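Local coordinates for paenibacillus xanthan lyase (Paenibacillus, PDB 6F2P), which cleaves the polysaccharide xanthan as a lyase, probably by the beta-elimination of polysaccharide lyase family 8, at residues K319-L327 against L349-E360. Residues are numbered along the deposited sequence; the frame is centred on the assembly and turned at random.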
# COMPACT_ATOMS: atom_id res chain seq x y z
N LYS A 319 1.33 22.46 18.39
CA LYS A 319 1.35 22.71 19.83
C LYS A 319 0.21 21.96 20.49
O LYS A 319 0.32 21.52 21.62
CB LYS A 319 1.24 24.20 20.15
CG LYS A 319 2.45 25.01 19.73
CD LYS A 319 2.28 26.47 20.10
CE LYS A 319 3.28 27.31 19.34
NZ LYS A 319 3.39 28.69 19.86
N ARG A 320 -0.90 21.82 19.76
CA ARG A 320 -2.08 21.20 20.34
C ARG A 320 -1.87 19.71 20.53
O ARG A 320 -2.26 19.15 21.54
CB ARG A 320 -3.32 21.46 19.48
CG ARG A 320 -3.83 22.89 19.55
CD ARG A 320 -5.22 23.03 18.95
NE ARG A 320 -6.27 22.54 19.85
CZ ARG A 320 -7.34 21.86 19.46
NH1 ARG A 320 -7.52 21.57 18.18
NH2 ARG A 320 -8.23 21.47 20.36
N MET A 321 -1.24 19.06 19.56
CA MET A 321 -1.06 17.62 19.68
C MET A 321 0.01 17.30 20.73
O MET A 321 -0.16 16.38 21.54
CB MET A 321 -0.79 16.98 18.31
CG MET A 321 0.52 17.37 17.65
SD MET A 321 0.77 16.52 16.07
CE MET A 321 -0.26 17.50 14.98
N VAL A 322 1.10 18.07 20.73
CA VAL A 322 2.14 17.89 21.74
C VAL A 322 1.60 18.14 23.15
O VAL A 322 1.93 17.40 24.08
CB VAL A 322 3.38 18.77 21.45
CG1 VAL A 322 4.35 18.79 22.63
CG2 VAL A 322 4.09 18.25 20.22
N LYS A 323 0.77 19.17 23.31
CA LYS A 323 0.18 19.42 24.62
C LYS A 323 -0.61 18.22 25.11
O LYS A 323 -0.42 17.77 26.24
CB LYS A 323 -0.72 20.66 24.61
CG LYS A 323 -1.23 21.05 26.00
CD LYS A 323 -1.65 22.51 26.05
CE LYS A 323 -1.95 22.93 27.49
NZ LYS A 323 -2.26 24.39 27.61
N TYR A 324 -1.48 17.71 24.23
CA TYR A 324 -2.27 16.50 24.49
C TYR A 324 -1.41 15.38 25.04
O TYR A 324 -1.72 14.81 26.09
CB TYR A 324 -2.96 16.03 23.21
CG TYR A 324 -3.76 14.75 23.34
CD1 TYR A 324 -4.91 14.71 24.12
CD2 TYR A 324 -3.38 13.59 22.68
CE1 TYR A 324 -5.66 13.54 24.25
CE2 TYR A 324 -4.12 12.42 22.79
CZ TYR A 324 -5.26 12.40 23.58
OH TYR A 324 -6.01 11.25 23.71
N TRP A 325 -0.32 15.08 24.34
CA TRP A 325 0.57 14.00 24.74
C TRP A 325 1.31 14.29 26.05
O TRP A 325 1.60 13.37 26.82
CB TRP A 325 1.57 13.71 23.63
CG TRP A 325 0.96 13.16 22.37
CD1 TRP A 325 -0.10 12.30 22.28
CD2 TRP A 325 1.37 13.45 21.03
NE1 TRP A 325 -0.37 12.03 20.95
CE2 TRP A 325 0.52 12.72 20.17
CE3 TRP A 325 2.37 14.25 20.46
CZ2 TRP A 325 0.64 12.77 18.78
CZ3 TRP A 325 2.50 14.30 19.09
CH2 TRP A 325 1.64 13.56 18.26
N LEU A 326 1.64 15.56 26.29
CA LEU A 326 2.40 15.91 27.49
C LEU A 326 1.53 15.80 28.72
O LEU A 326 1.98 15.38 29.78
CB LEU A 326 2.96 17.32 27.38
CG LEU A 326 4.16 17.52 26.47
CD1 LEU A 326 4.43 19.00 26.25
CD2 LEU A 326 5.37 16.84 27.08
N LEU A 327 0.26 16.18 28.57
CA LEU A 327 -0.72 16.09 29.65
C LEU A 327 -0.98 14.64 30.04
O LEU A 327 -1.35 14.34 31.18
CB LEU A 327 -2.02 16.77 29.22
CG LEU A 327 -1.94 18.29 29.05
CD1 LEU A 327 -3.14 18.79 28.29
CD2 LEU A 327 -1.85 18.97 30.40
N LEU A 349 4.44 25.47 27.06
CA LEU A 349 3.33 24.98 26.27
C LEU A 349 2.17 24.41 27.10
O LEU A 349 1.02 24.70 26.82
CB LEU A 349 3.86 23.92 25.30
CG LEU A 349 2.86 23.19 24.42
CD1 LEU A 349 2.11 24.20 23.59
CD2 LEU A 349 3.63 22.24 23.55
N VAL A 350 2.47 23.61 28.11
CA VAL A 350 1.39 23.05 28.93
C VAL A 350 0.82 24.07 29.91
O VAL A 350 -0.23 23.84 30.51
CB VAL A 350 1.84 21.81 29.71
CG1 VAL A 350 2.58 20.86 28.80
CG2 VAL A 350 2.69 22.21 30.87
N ASN A 351 1.51 25.19 30.08
CA ASN A 351 1.07 26.23 31.00
C ASN A 351 0.33 27.35 30.27
O ASN A 351 -0.31 28.21 30.88
CB ASN A 351 2.26 26.79 31.77
CG ASN A 351 2.74 25.83 32.84
OD1 ASN A 351 1.94 25.20 33.53
ND2 ASN A 351 4.06 25.70 32.97
N ASP A 352 0.44 27.32 28.95
CA ASP A 352 -0.21 28.29 28.09
C ASP A 352 -1.67 27.90 27.87
O ASP A 352 -1.97 26.90 27.20
CB ASP A 352 0.54 28.35 26.75
CG ASP A 352 0.06 29.47 25.85
OD1 ASP A 352 -1.10 29.91 25.99
OD2 ASP A 352 0.85 29.89 24.98
N SER A 353 -2.59 28.69 28.43
CA SER A 353 -4.02 28.40 28.30
C SER A 353 -4.57 28.77 26.93
O SER A 353 -5.64 28.30 26.54
CB SER A 353 -4.81 29.13 29.39
OG SER A 353 -4.51 30.51 29.37
N THR A 354 -3.84 29.59 26.18
CA THR A 354 -4.25 29.93 24.82
C THR A 354 -4.01 28.77 23.87
O THR A 354 -4.34 28.85 22.68
CB THR A 354 -3.51 31.16 24.29
OG1 THR A 354 -2.16 30.79 23.95
CG2 THR A 354 -3.49 32.26 25.33
N VAL A 355 -3.39 27.71 24.37
CA VAL A 355 -3.24 26.48 23.61
C VAL A 355 -4.07 25.40 24.28
O VAL A 355 -3.85 25.07 25.45
CB VAL A 355 -1.77 26.00 23.55
CG1 VAL A 355 -1.70 24.63 22.90
CG2 VAL A 355 -0.92 26.99 22.78
N THR A 356 -5.04 24.86 23.55
CA THR A 356 -5.86 23.78 24.07
C THR A 356 -5.36 22.43 23.56
O THR A 356 -4.92 22.33 22.41
CB THR A 356 -7.36 23.97 23.69
OG1 THR A 356 -7.49 24.01 22.27
CG2 THR A 356 -7.90 25.27 24.27
N SER A 357 -5.42 21.42 24.41
CA SER A 357 -5.17 20.03 24.01
C SER A 357 -5.92 19.65 22.72
O SER A 357 -7.07 20.03 22.53
CB SER A 357 -5.58 19.09 25.15
OG SER A 357 -5.62 17.74 24.73
N ARG A 358 -5.26 18.91 21.83
CA ARG A 358 -5.89 18.48 20.58
C ARG A 358 -7.04 17.51 20.83
O ARG A 358 -8.05 17.51 20.12
CB ARG A 358 -4.88 17.79 19.67
CG ARG A 358 -5.50 17.14 18.42
CD ARG A 358 -4.68 15.98 17.91
NE ARG A 358 -4.78 14.81 18.78
CZ ARG A 358 -4.04 13.71 18.64
NH1 ARG A 358 -3.15 13.64 17.66
NH2 ARG A 358 -4.20 12.69 19.46
N GLY A 359 -6.86 16.66 21.83
CA GLY A 359 -7.85 15.65 22.13
C GLY A 359 -7.54 14.35 21.41
O GLY A 359 -6.52 14.23 20.73
N GLU A 360 -8.43 13.39 21.58
CA GLU A 360 -8.32 12.11 20.91
C GLU A 360 -8.41 12.29 19.39
O GLU A 360 -9.28 13.02 18.89
CB GLU A 360 -9.45 11.20 21.39
CG GLU A 360 -9.26 9.74 21.11
CD GLU A 360 -10.21 8.89 21.93
OE1 GLU A 360 -9.75 7.90 22.54
OE2 GLU A 360 -11.41 9.24 21.98
O HOH W 1 -2.54 10.15 20.56
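K323 and R320 of helix 312-328 grip backbone carbonyls of 349-360. K323, its CG anti to the backbone N (chi1 -173°) and the chain extended beyond, carries NZ into the bend after helix 340-351. There NZ donates to V355 O at 2.8 Å and makes a weak bond to L349 O; D352 O lies 2.6 Å from NZ. R320 NE donates to T356 O at 2.9 Å from above the carbonyl plane, with a weak second bond to T356 OG1, while R358 CA rests over one guanidinium face. R320 O in turn accepts R358 N at 3.0 Å and its own helical partner, Y324 N, from opposite faces of the carbonyl plane.

Over one face of the Y324 ring lies G359 O, which R358 NE holds at 2.7 Å; R358 NH1 forms a salt bridge with E268. A water ties R358 NH2 to W325 NE1.

The apolar part is a knob into a hole: L349 sits among K319, V322, K323 and L326, its CD2 3.6 Å from V322 CG1, and L326 CD1 packs on V350 CG1. The arrangement is a helix of the family 8 alpha-helical region packed against its successor, the type I turn D352-V355 and the loop running on to strand 363-367.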